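PDB 3DWV: glutathione peroxidase-like protein from Trypanosoma brucei, which probably reduces hydroperoxides as a glutathione peroxidase-type tryparedoxin peroxidase, and is captured here in its oxidized form. Local coordinates for residues K144-S152 with V162-S170; H44-A55 with Q78-Q89. The protein carries 1 engineered substitution. One frame throughout, in Å; residues are numbered along the deposited sequence.

Contact 1: K144-S152 with V162-S170; sequences KAIKWNFTS and VERFSPGAS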
loop_
_atom_site.group_PDB
_atom_site.type_symbol
_atom_site.label_atom_id
_atom_site.label_comp_id
_atom_site.label_asym_id
_atom_site.label_seq_id
_atom_site.Cartn_x
_atom_site.Cartn_y
_atom_site.Cartn_z
ATOM N N LYS A 144 -2.718 -14.822 -3.436
ATOM C CA LYS A 144 -2.346 -13.429 -3.681
ATOM C C LYS A 144 -3.128 -12.480 -2.805
ATOM O O LYS A 144 -2.811 -11.274 -2.886
ATOM C CB LYS A 144 -2.579 -13.095 -5.138
ATOM C CG LYS A 144 -4.026 -13.139 -5.577
ATOM C CD LYS A 144 -4.212 -13.010 -7.095
ATOM C CE LYS A 144 -5.484 -13.628 -7.621
ATOM N NZ LYS A 144 -5.308 -14.836 -8.470
ATOM N N ALA A 145 -4.079 -12.952 -2.015
ATOM C CA ALA A 145 -4.809 -12.034 -1.165
ATOM C C ALA A 145 -3.860 -11.222 -0.297
ATOM O O ALA A 145 -2.798 -11.677 0.097
ATOM C CB ALA A 145 -5.786 -12.763 -0.248
ATOM N N ILE A 146 -4.321 -10.005 0.043
ATOM C CA ILE A 146 -3.539 -9.252 1.051
ATOM C C ILE A 146 -3.925 -9.738 2.435
ATOM O O ILE A 146 -5.104 -9.591 2.809
ATOM C CB ILE A 146 -3.869 -7.743 0.949
ATOM C CG1 ILE A 146 -3.601 -7.172 -0.451
ATOM C CG2 ILE A 146 -3.171 -6.920 2.025
ATOM C CD1 ILE A 146 -2.173 -7.201 -0.920
ATOM N N LYS A 147 -2.968 -10.278 3.188
ATOM C CA LYS A 147 -3.328 -10.903 4.497
ATOM C C LYS A 147 -3.259 -9.915 5.619
ATOM O O LYS A 147 -4.036 -10.009 6.565
ATOM C CB LYS A 147 -2.393 -12.102 4.696
ATOM C CG LYS A 147 -2.760 -13.255 3.727
ATOM C CD LYS A 147 -1.568 -14.185 3.524
ATOM C CE LYS A 147 -0.663 -13.717 2.400
ATOM N NZ LYS A 147 -1.347 -13.915 1.093
ATOM N N TRP A 148 -2.332 -8.955 5.538
ATOM C CA TRP A 148 -1.948 -8.097 6.640
ATOM C C TRP A 148 -2.117 -6.605 6.390
ATOM O O TRP A 148 -1.825 -6.132 5.282
ATOM C CB TRP A 148 -0.448 -8.280 6.945
ATOM C CG TRP A 148 0.032 -9.697 6.901
ATOM C CD1 TRP A 148 0.864 -10.262 5.972
ATOM C CD2 TRP A 148 -0.291 -10.733 7.838
ATOM N NE1 TRP A 148 1.061 -11.582 6.289
ATOM C CE2 TRP A 148 0.368 -11.900 7.423
ATOM C CE3 TRP A 148 -1.091 -10.763 8.990
ATOM C CZ2 TRP A 148 0.268 -13.114 8.117
ATOM C CZ3 TRP A 148 -1.187 -11.962 9.668
ATOM C CH2 TRP A 148 -0.517 -13.109 9.233
ATOM N N ASN A 149 -2.526 -5.883 7.438
ATOM C CA ASN A 149 -2.393 -4.427 7.326
ATOM C C ASN A 149 -0.921 -4.079 7.110
ATOM O O ASN A 149 -0.029 -4.796 7.600
ATOM C CB ASN A 149 -2.978 -3.815 8.592
ATOM C CG ASN A 149 -4.498 -3.891 8.570
ATOM O OD1 ASN A 149 -5.183 -4.178 9.560
ATOM N ND2 ASN A 149 -5.039 -3.625 7.395
ATOM N N PHE A 150 -0.622 -3.026 6.378
ATOM C CA PHE A 150 0.735 -2.558 6.119
ATOM C C PHE A 150 1.550 -3.520 5.258
ATOM O O PHE A 150 2.790 -3.506 5.222
ATOM C CB PHE A 150 1.560 -2.238 7.399
ATOM C CG PHE A 150 1.187 -0.816 7.847
ATOM C CD1 PHE A 150 0.050 -0.584 8.604
ATOM C CD2 PHE A 150 1.980 0.271 7.507
ATOM C CE1 PHE A 150 -0.249 0.720 8.988
ATOM C CE2 PHE A 150 1.669 1.572 7.854
ATOM C CZ PHE A 150 0.528 1.804 8.624
ATOM N N THR A 151 0.871 -4.342 4.455
ATOM C CA THR A 151 1.553 -4.949 3.302
ATOM C C THR A 151 1.890 -3.835 2.322
ATOM O O THR A 151 1.168 -2.823 2.261
ATOM C CB THR A 151 0.683 -6.009 2.626
ATOM O OG1 THR A 151 0.599 -7.108 3.535
ATOM C CG2 THR A 151 1.250 -6.564 1.315
ATOM N N SER A 152 3.021 -3.970 1.588
ATOM C CA SER A 152 3.344 -2.946 0.587
ATOM C C SER A 152 3.810 -3.572 -0.723
ATOM O O SER A 152 4.242 -4.737 -0.769
ATOM C CB SER A 152 4.420 -1.968 1.073
ATOM O OG SER A 152 5.625 -2.591 1.462
ATOM N N VAL A 162 7.342 -4.303 -8.465
ATOM C CA VAL A 162 8.518 -5.168 -8.574
ATOM C C VAL A 162 8.780 -5.965 -7.311
ATOM O O VAL A 162 9.533 -6.947 -7.361
ATOM C CB VAL A 162 9.742 -4.321 -8.957
ATOM C CG1 VAL A 162 9.551 -3.868 -10.408
ATOM C CG2 VAL A 162 9.972 -3.125 -8.052
ATOM N N GLU A 163 8.213 -5.610 -6.174
ATOM C CA GLU A 163 8.318 -6.417 -4.955
ATOM C C GLU A 163 7.044 -6.257 -4.123
ATOM O O GLU A 163 6.413 -5.178 -4.141
ATOM C CB GLU A 163 9.511 -6.038 -4.067
ATOM C CG GLU A 163 10.844 -5.853 -4.753
ATOM C CD GLU A 163 11.582 -7.114 -5.146
ATOM O OE1 GLU A 163 11.255 -8.209 -4.620
ATOM O OE2 GLU A 163 12.511 -6.990 -5.992
ATOM N N ARG A 164 6.699 -7.297 -3.382
ATOM C CA ARG A 164 5.644 -7.274 -2.372
ATOM C C ARG A 164 6.360 -7.498 -1.024
ATOM O O ARG A 164 7.112 -8.489 -0.930
ATOM C CB ARG A 164 4.557 -8.351 -2.508
ATOM C CG ARG A 164 3.413 -8.245 -1.518
ATOM C CD ARG A 164 2.560 -9.473 -1.279
ATOM N NE ARG A 164 1.655 -9.682 -2.382
ATOM C CZ ARG A 164 0.395 -10.119 -2.304
ATOM N NH1 ARG A 164 -0.188 -10.433 -1.160
ATOM N NH2 ARG A 164 -0.273 -10.230 -3.434
ATOM N N PHE A 165 6.114 -6.639 -0.052
ATOM C CA PHE A 165 6.692 -6.826 1.283
ATOM C C PHE A 165 5.629 -7.098 2.337
ATOM O O PHE A 165 4.598 -6.414 2.342
ATOM C CB PHE A 165 7.488 -5.594 1.724
ATOM C CG PHE A 165 8.731 -5.379 0.848
ATOM C CD1 PHE A 165 9.892 -6.089 1.063
ATOM C CD2 PHE A 165 8.706 -4.435 -0.172
ATOM C CE1 PHE A 165 11.020 -5.891 0.273
ATOM C CE2 PHE A 165 9.831 -4.241 -0.969
ATOM C CZ PHE A 165 11.004 -4.951 -0.760
ATOM N N SER A 166 5.868 -8.037 3.256
ATOM C CA SER A 166 5.041 -8.118 4.455
ATOM C C SER A 166 5.266 -6.927 5.368
ATOM O O SER A 166 6.255 -6.184 5.256
ATOM C CB SER A 166 5.424 -9.430 5.154
ATOM O OG SER A 166 6.730 -9.307 5.694
ATOM N N PRO A 167 4.362 -6.668 6.290
ATOM C CA PRO A 167 4.478 -5.513 7.187
ATOM C C PRO A 167 5.673 -5.520 8.114
ATOM O O PRO A 167 6.101 -4.459 8.586
ATOM C CB PRO A 167 3.219 -5.609 8.072
ATOM C CG PRO A 167 2.814 -7.033 7.946
ATOM C CD PRO A 167 3.072 -7.371 6.501
ATOM N N GLY A 168 6.224 -6.692 8.383
ATOM C CA GLY A 168 7.361 -6.722 9.305
ATOM C C GLY A 168 8.646 -6.671 8.513
ATOM O O GLY A 168 9.725 -6.939 9.098
ATOM N N ALA A 169 8.652 -6.361 7.233
ATOM C CA ALA A 169 9.865 -6.152 6.433
ATOM C C ALA A 169 10.700 -5.006 6.989
ATOM O O ALA A 169 10.192 -3.941 7.323
ATOM C CB ALA A 169 9.533 -5.864 4.964
ATOM N N SER A 170 12.018 -5.249 7.086
ATOM C CA SER A 170 12.830 -4.224 7.720
ATOM C C SER A 170 13.129 -3.106 6.733
ATOM O O SER A 170 12.989 -3.315 5.531
ATOM C CB SER A 170 14.146 -4.815 8.230
ATOM O OG SER A 170 14.737 -5.611 7.232
HETATM O O HOH W 1 -0.059 -9.923 2.247
HETATM O O HOH W 2 5.373 -3.640 4.052
#
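R164 reaches from edge strand 161-165 to the backbone of K144 and A145. CB starts near S152 O; CG, set anti to the backbone N (chi1 -175°), runs beside the methyl of T151, with R164 CG 3.9 Å from T151 CG2. CD stays close to that methyl, and a bend at chi3 (-76°) then turns the guanidinium to the 144-147 loop. R164 NH2 gives a nearly straight bond of 2.8 Å to K144 O, which lies in the guanidinium plane, while R164 NH1 bonds A145 O at 3.2 Å from above that carbonyl's plane. I146 CD1 covers one guanidinium face, 3.8 Å from R164 NH1, and R164 NE is bonded to K137 O. Beyond the arginine, S152 and F165 form an antiparallel hydrogen-bonded pair, F165 N to S152 O being 2.8 Å. P167 then crosses W148 at about a right angle, its CG 3.6 Å from W148 CB, just where W148-T151 makes a type II turn. A145 O also accepts from K147 NZ, so two cationic groups converge on one carbonyl, K147 NZ 4.3 Å from R164 NH1; the gathered backbone oxygens probably offset that repulsion and fix the loop to the sheet edge.

Contact 2: H44-A55 with Q78-Q89; sequences HKGSPLLIYNVA and QGFTVLAFPSNQ. Engineered in segment 78-89: S87 (natural residue Cys).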
loop_
_atom_site.group_PDB
_atom_site.type_symbol
_atom_site.label_atom_id
_atom_site.label_comp_id
_atom_site.label_asym_id
_atom_site.label_seq_id
_atom_site.Cartn_x
_atom_site.Cartn_y
_atom_site.Cartn_z
ATOM N N HIS A 44 3.801 10.948 -9.720
ATOM C CA HIS A 44 4.848 10.115 -9.164
ATOM C C HIS A 44 5.601 9.305 -10.192
ATOM O O HIS A 44 6.571 8.643 -9.802
ATOM C CB HIS A 44 4.249 9.184 -8.077
ATOM C CG HIS A 44 3.535 9.982 -7.020
ATOM N ND1 HIS A 44 4.157 10.937 -6.232
ATOM C CD2 HIS A 44 2.231 9.973 -6.649
ATOM C CE1 HIS A 44 3.255 11.468 -5.407
ATOM N NE2 HIS A 44 2.078 10.900 -5.642
ATOM N N LYS A 45 5.219 9.327 -11.473
ATOM C CA LYS A 45 5.948 8.521 -12.455
ATOM C C LYS A 45 7.379 8.996 -12.656
ATOM O O LYS A 45 7.656 10.224 -12.653
ATOM C CB LYS A 45 5.090 8.589 -13.729
ATOM C CG LYS A 45 5.670 7.799 -14.895
ATOM C CD LYS A 45 4.800 8.015 -16.133
ATOM C CE LYS A 45 5.040 6.992 -17.210
ATOM N NZ LYS A 45 3.872 6.831 -18.115
ATOM N N GLY A 46 8.368 8.117 -12.825
ATOM C CA GLY A 46 9.745 8.589 -13.009
ATOM C C GLY A 46 10.614 8.419 -11.772
ATOM O O GLY A 46 11.854 8.533 -11.769
ATOM N N SER A 47 9.966 8.142 -10.646
ATOM C CA SER A 47 10.612 7.901 -9.377
ATOM C C SER A 47 9.924 6.703 -8.740
ATOM O O SER A 47 8.739 6.522 -9.004
ATOM C CB SER A 47 10.431 9.097 -8.447
ATOM O OG SER A 47 11.307 10.132 -8.839
ATOM N N PRO A 48 10.620 5.919 -7.935
ATOM C CA PRO A 48 9.949 4.768 -7.312
ATOM C C PRO A 48 9.009 5.208 -6.208
ATOM O O PRO A 48 9.034 6.359 -5.763
ATOM C CB PRO A 48 11.125 3.944 -6.770
ATOM C CG PRO A 48 12.239 4.926 -6.565
ATOM C CD PRO A 48 12.039 6.032 -7.574
ATOM N N LEU A 49 8.155 4.275 -5.765
ATOM C CA LEU A 49 7.268 4.582 -4.673
ATOM C C LEU A 49 6.894 3.270 -3.975
ATOM O O LEU A 49 7.102 2.186 -4.524
ATOM C CB LEU A 49 6.048 5.382 -5.110
ATOM C CG LEU A 49 5.056 4.787 -6.107
ATOM C CD1 LEU A 49 3.677 5.402 -5.874
ATOM C CD2 LEU A 49 5.460 4.996 -7.569
ATOM N N LEU A 50 6.359 3.386 -2.765
ATOM C CA LEU A 50 5.880 2.252 -2.005
ATOM C C LEU A 50 4.386 2.438 -1.724
ATOM O O LEU A 50 4.077 3.538 -1.249
ATOM C CB LEU A 50 6.545 2.184 -0.632
ATOM C CG LEU A 50 7.669 1.217 -0.360
ATOM C CD1 LEU A 50 8.053 1.333 1.116
ATOM C CD2 LEU A 50 7.331 -0.212 -0.751
ATOM N N ILE A 51 3.590 1.403 -2.012
ATOM C CA ILE A 51 2.144 1.524 -1.772
ATOM C C ILE A 51 1.721 0.521 -0.713
ATOM O O ILE A 51 1.812 -0.696 -0.903
ATOM C CB ILE A 51 1.316 1.339 -3.044
ATOM C CG1 ILE A 51 1.758 2.332 -4.143
ATOM C CG2 ILE A 51 -0.174 1.451 -2.719
ATOM C CD1 ILE A 51 0.978 2.107 -5.457
ATOM N N TYR A 52 1.286 1.117 0.409
ATOM C CA TYR A 52 0.766 0.339 1.507
ATOM C C TYR A 52 -0.755 0.306 1.646
ATOM O O TYR A 52 -1.367 1.349 1.356
ATOM C CB TYR A 52 1.270 0.968 2.798
ATOM C CG TYR A 52 2.718 0.812 3.169
ATOM C CD1 TYR A 52 3.704 1.650 2.688
ATOM C CD2 TYR A 52 3.092 -0.208 4.053
ATOM C CE1 TYR A 52 5.041 1.477 3.065
ATOM C CE2 TYR A 52 4.411 -0.367 4.434
ATOM C CZ TYR A 52 5.384 0.464 3.940
ATOM O OH TYR A 52 6.701 0.301 4.324
ATOM N N ASN A 53 -1.324 -0.813 2.069
ATOM C CA ASN A 53 -2.704 -0.804 2.585
ATOM C C ASN A 53 -2.675 -0.584 4.099
ATOM O O ASN A 53 -1.785 -1.116 4.757
ATOM C CB ASN A 53 -3.467 -2.092 2.237
ATOM C CG ASN A 53 -2.809 -3.346 2.814
ATOM O OD1 ASN A 53 -1.767 -3.750 2.290
ATOM N ND2 ASN A 53 -3.356 -3.990 3.842
ATOM N N VAL A 54 -3.622 0.201 4.626
ATOM C CA VAL A 54 -3.557 0.530 6.071
ATOM C C VAL A 54 -4.955 0.321 6.619
ATOM O O VAL A 54 -5.911 -0.071 5.911
ATOM C CB VAL A 54 -3.007 1.951 6.291
ATOM C CG1 VAL A 54 -1.624 2.133 5.615
ATOM C CG2 VAL A 54 -3.953 3.000 5.720
ATOM N N ALA A 55 -5.103 0.600 7.882
ATOM C CA ALA A 55 -6.396 0.463 8.557
ATOM C C ALA A 55 -6.355 1.363 9.804
ATOM O O ALA A 55 -5.298 1.959 10.056
ATOM C CB ALA A 55 -6.702 -0.991 8.888
ATOM N N GLN A 78 14.587 12.545 -2.610
ATOM C CA GLN A 78 15.216 12.033 -3.840
ATOM C C GLN A 78 14.177 11.733 -4.914
ATOM O O GLN A 78 14.498 11.225 -6.002
ATOM C CB GLN A 78 16.044 10.778 -3.549
ATOM C CG GLN A 78 17.292 10.984 -2.712
ATOM C CD GLN A 78 18.194 9.759 -2.647
ATOM O OE1 GLN A 78 18.488 9.121 -3.669
ATOM N NE2 GLN A 78 18.676 9.394 -1.451
ATOM N N GLY A 79 12.910 12.021 -4.608
ATOM C CA GLY A 79 11.715 11.935 -5.410
ATOM C C GLY A 79 10.685 10.897 -5.026
ATOM O O GLY A 79 9.552 10.774 -5.491
ATOM N N PHE A 80 11.010 10.024 -4.108
ATOM C CA PHE A 80 10.284 8.891 -3.618
ATOM C C PHE A 80 8.984 9.286 -2.940
ATOM O O PHE A 80 8.871 10.383 -2.375
ATOM C CB PHE A 80 11.207 8.170 -2.641
ATOM C CG PHE A 80 10.626 6.963 -1.914
ATOM C CD1 PHE A 80 10.379 5.765 -2.564
ATOM C CD2 PHE A 80 10.362 7.062 -0.551
ATOM C CE1 PHE A 80 9.899 4.671 -1.870
ATOM C CE2 PHE A 80 9.896 5.991 0.157
ATOM C CZ PHE A 80 9.687 4.788 -0.498
ATOM N N THR A 81 7.956 8.425 -2.974
ATOM C CA THR A 81 6.817 8.724 -2.061
ATOM C C THR A 81 6.281 7.402 -1.528
ATOM O O THR A 81 6.587 6.329 -2.065
ATOM C CB THR A 81 5.734 9.616 -2.674
ATOM O OG1 THR A 81 4.846 10.135 -1.633
ATOM C CG2 THR A 81 4.872 8.838 -3.661
ATOM N N VAL A 82 5.520 7.517 -0.444
ATOM C CA VAL A 82 4.750 6.392 0.097
ATOM C C VAL A 82 3.285 6.777 -0.052
ATOM O O VAL A 82 2.960 7.927 0.345
ATOM C CB VAL A 82 5.133 6.177 1.570
ATOM C CG1 VAL A 82 4.156 5.225 2.229
ATOM C CG2 VAL A 82 6.593 5.717 1.637
ATOM N N LEU A 83 2.429 5.898 -0.566
ATOM C CA LEU A 83 1.005 6.178 -0.609
ATOM C C LEU A 83 0.258 5.153 0.237
ATOM O O LEU A 83 0.610 3.959 0.121
ATOM C CB LEU A 83 0.460 6.045 -2.033
ATOM C CG LEU A 83 1.086 6.968 -3.080
ATOM C CD1 LEU A 83 0.418 6.744 -4.435
ATOM C CD2 LEU A 83 0.899 8.439 -2.727
ATOM N N ALA A 84 -0.749 5.571 1.005
ATOM C CA ALA A 84 -1.475 4.634 1.853
ATOM C C ALA A 84 -2.948 4.510 1.419
ATOM O O ALA A 84 -3.615 5.519 1.348
ATOM C CB ALA A 84 -1.424 5.040 3.335
ATOM N N PHE A 85 -3.386 3.270 1.179
ATOM C CA PHE A 85 -4.791 3.012 0.901
ATOM C C PHE A 85 -5.460 2.373 2.109
ATOM O O PHE A 85 -5.120 1.210 2.418
ATOM C CB PHE A 85 -4.959 2.046 -0.292
ATOM C CG PHE A 85 -4.707 2.720 -1.626
ATOM C CD1 PHE A 85 -3.423 2.807 -2.114
ATOM C CD2 PHE A 85 -5.745 3.235 -2.397
ATOM C CE1 PHE A 85 -3.162 3.365 -3.347
ATOM C CE2 PHE A 85 -5.500 3.812 -3.624
ATOM C CZ PHE A 85 -4.203 3.886 -4.100
ATOM N N PRO A 86 -6.311 3.072 2.843
ATOM C CA PRO A 86 -6.991 2.414 3.968
ATOM C C PRO A 86 -8.109 1.488 3.491
ATOM O O PRO A 86 -8.811 1.829 2.530
ATOM C CB PRO A 86 -7.568 3.581 4.774
ATOM C CG PRO A 86 -6.879 4.795 4.227
ATOM C CD PRO A 86 -6.661 4.508 2.763
ATOM N N SER A 87 -8.254 0.345 4.148
ATOM C CA SER A 87 -9.343 -0.581 3.817
ATOM C C SER A 87 -10.675 -0.037 4.322
ATOM O O SER A 87 -10.733 0.518 5.430
ATOM C CB SER A 87 -9.137 -1.951 4.441
ATOM O OG SER A 87 -10.321 -2.752 4.252
ATOM N N ASN A 88 -11.754 -0.224 3.563
ATOM C CA ASN A 88 -13.076 0.167 4.066
ATOM C C ASN A 88 -13.678 -0.881 4.996
ATOM O O ASN A 88 -14.837 -0.740 5.430
ATOM C CB ASN A 88 -14.034 0.421 2.898
ATOM C CG ASN A 88 -14.280 -0.827 2.085
ATOM O OD1 ASN A 88 -13.933 -1.951 2.437
ATOM N ND2 ASN A 88 -14.921 -0.688 0.914
ATOM N N GLN A 89 -12.926 -1.951 5.304
ATOM C CA GLN A 89 -13.353 -2.993 6.237
ATOM C C GLN A 89 -14.660 -3.666 5.874
ATOM O O GLN A 89 -15.289 -4.328 6.700
ATOM C CB GLN A 89 -13.492 -2.439 7.661
ATOM C CG GLN A 89 -12.168 -1.850 8.135
ATOM C CD GLN A 89 -10.999 -2.806 8.179
ATOM O OE1 GLN A 89 -11.196 -3.978 8.519
ATOM N NE2 GLN A 89 -9.798 -2.344 7.847
HETATM O O HOH W 3 6.934 11.048 -6.143
#
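T81 lays its methyl over one face of the H44 imidazole, the two side chains crossing at about a right angle. T81 CG2 sits 3.6 Å from the ring centroid and 21° off the normal, a CH-pi contact; with OG1 anti to the backbone N (chi1 -166°), CG2 stands between the backbone N and the carbonyl carbon, on the H44 side. Water 3 lies in the ring plane at H44 ND1 and donates to G79 O, while H44 NE2 is bonded to Y39, so both ring nitrogens have polar partners.

Farther along, L49, I51 and N53 share a face with T81, L83 and F85. On it L49 CD1 meets L83 CD1 at 3.8 Å, and I51 CG2 comes to the edge of the F85 ring, 3.6 Å from F85 CD1. The other face holds L50, Y52 and V54 with V82, A84 and P86: Y52 CD1 approaches V82 CG1 at an oblique 3.6 Å, and V54 CG1 meets A84 CB at 3.7 Å, while V54 CG2 lies against the P86 ring and also near A84.

The strands run parallel, their axes 29° apart, as the paired strands of a beta-alpha-beta crossover through helix 64-75. Six backbone bonds join them, from L50 N to T81 O (3.0 Å) through S87 N to V54 O. S87 OG, of an engineered residue, accepts from Q89 N in an ST turn and is also bonded to E94. With main-chain polarity paired along the ladder and mostly apolar side chains on both faces, the chemistry is that of a sheet interior between helix layers.

How the contacts relate
Both contacts belong to one mixed sheet, in the order 81-86, 49-54, 152-155, 161-165, so contact 2 joins one edge strand to its neighbour and contact 1 reaches the opposite edge. Their centres are 12 Å apart, and N53 spans the gap: its backbone O probably accepts from F150 N at 2.8 Å, and N53 ND2 probably donates to W148 O at 3.0 Å. Contact 2's strand end thereby meets the turn that P167 packs against in contact 1. N149 and A55, which also touch, each have side chains about 7 Å from that of C58, the predicted active-site cysteine, here disulfide-bonded to C106. One end of each contact thus lies near the probable redox centre.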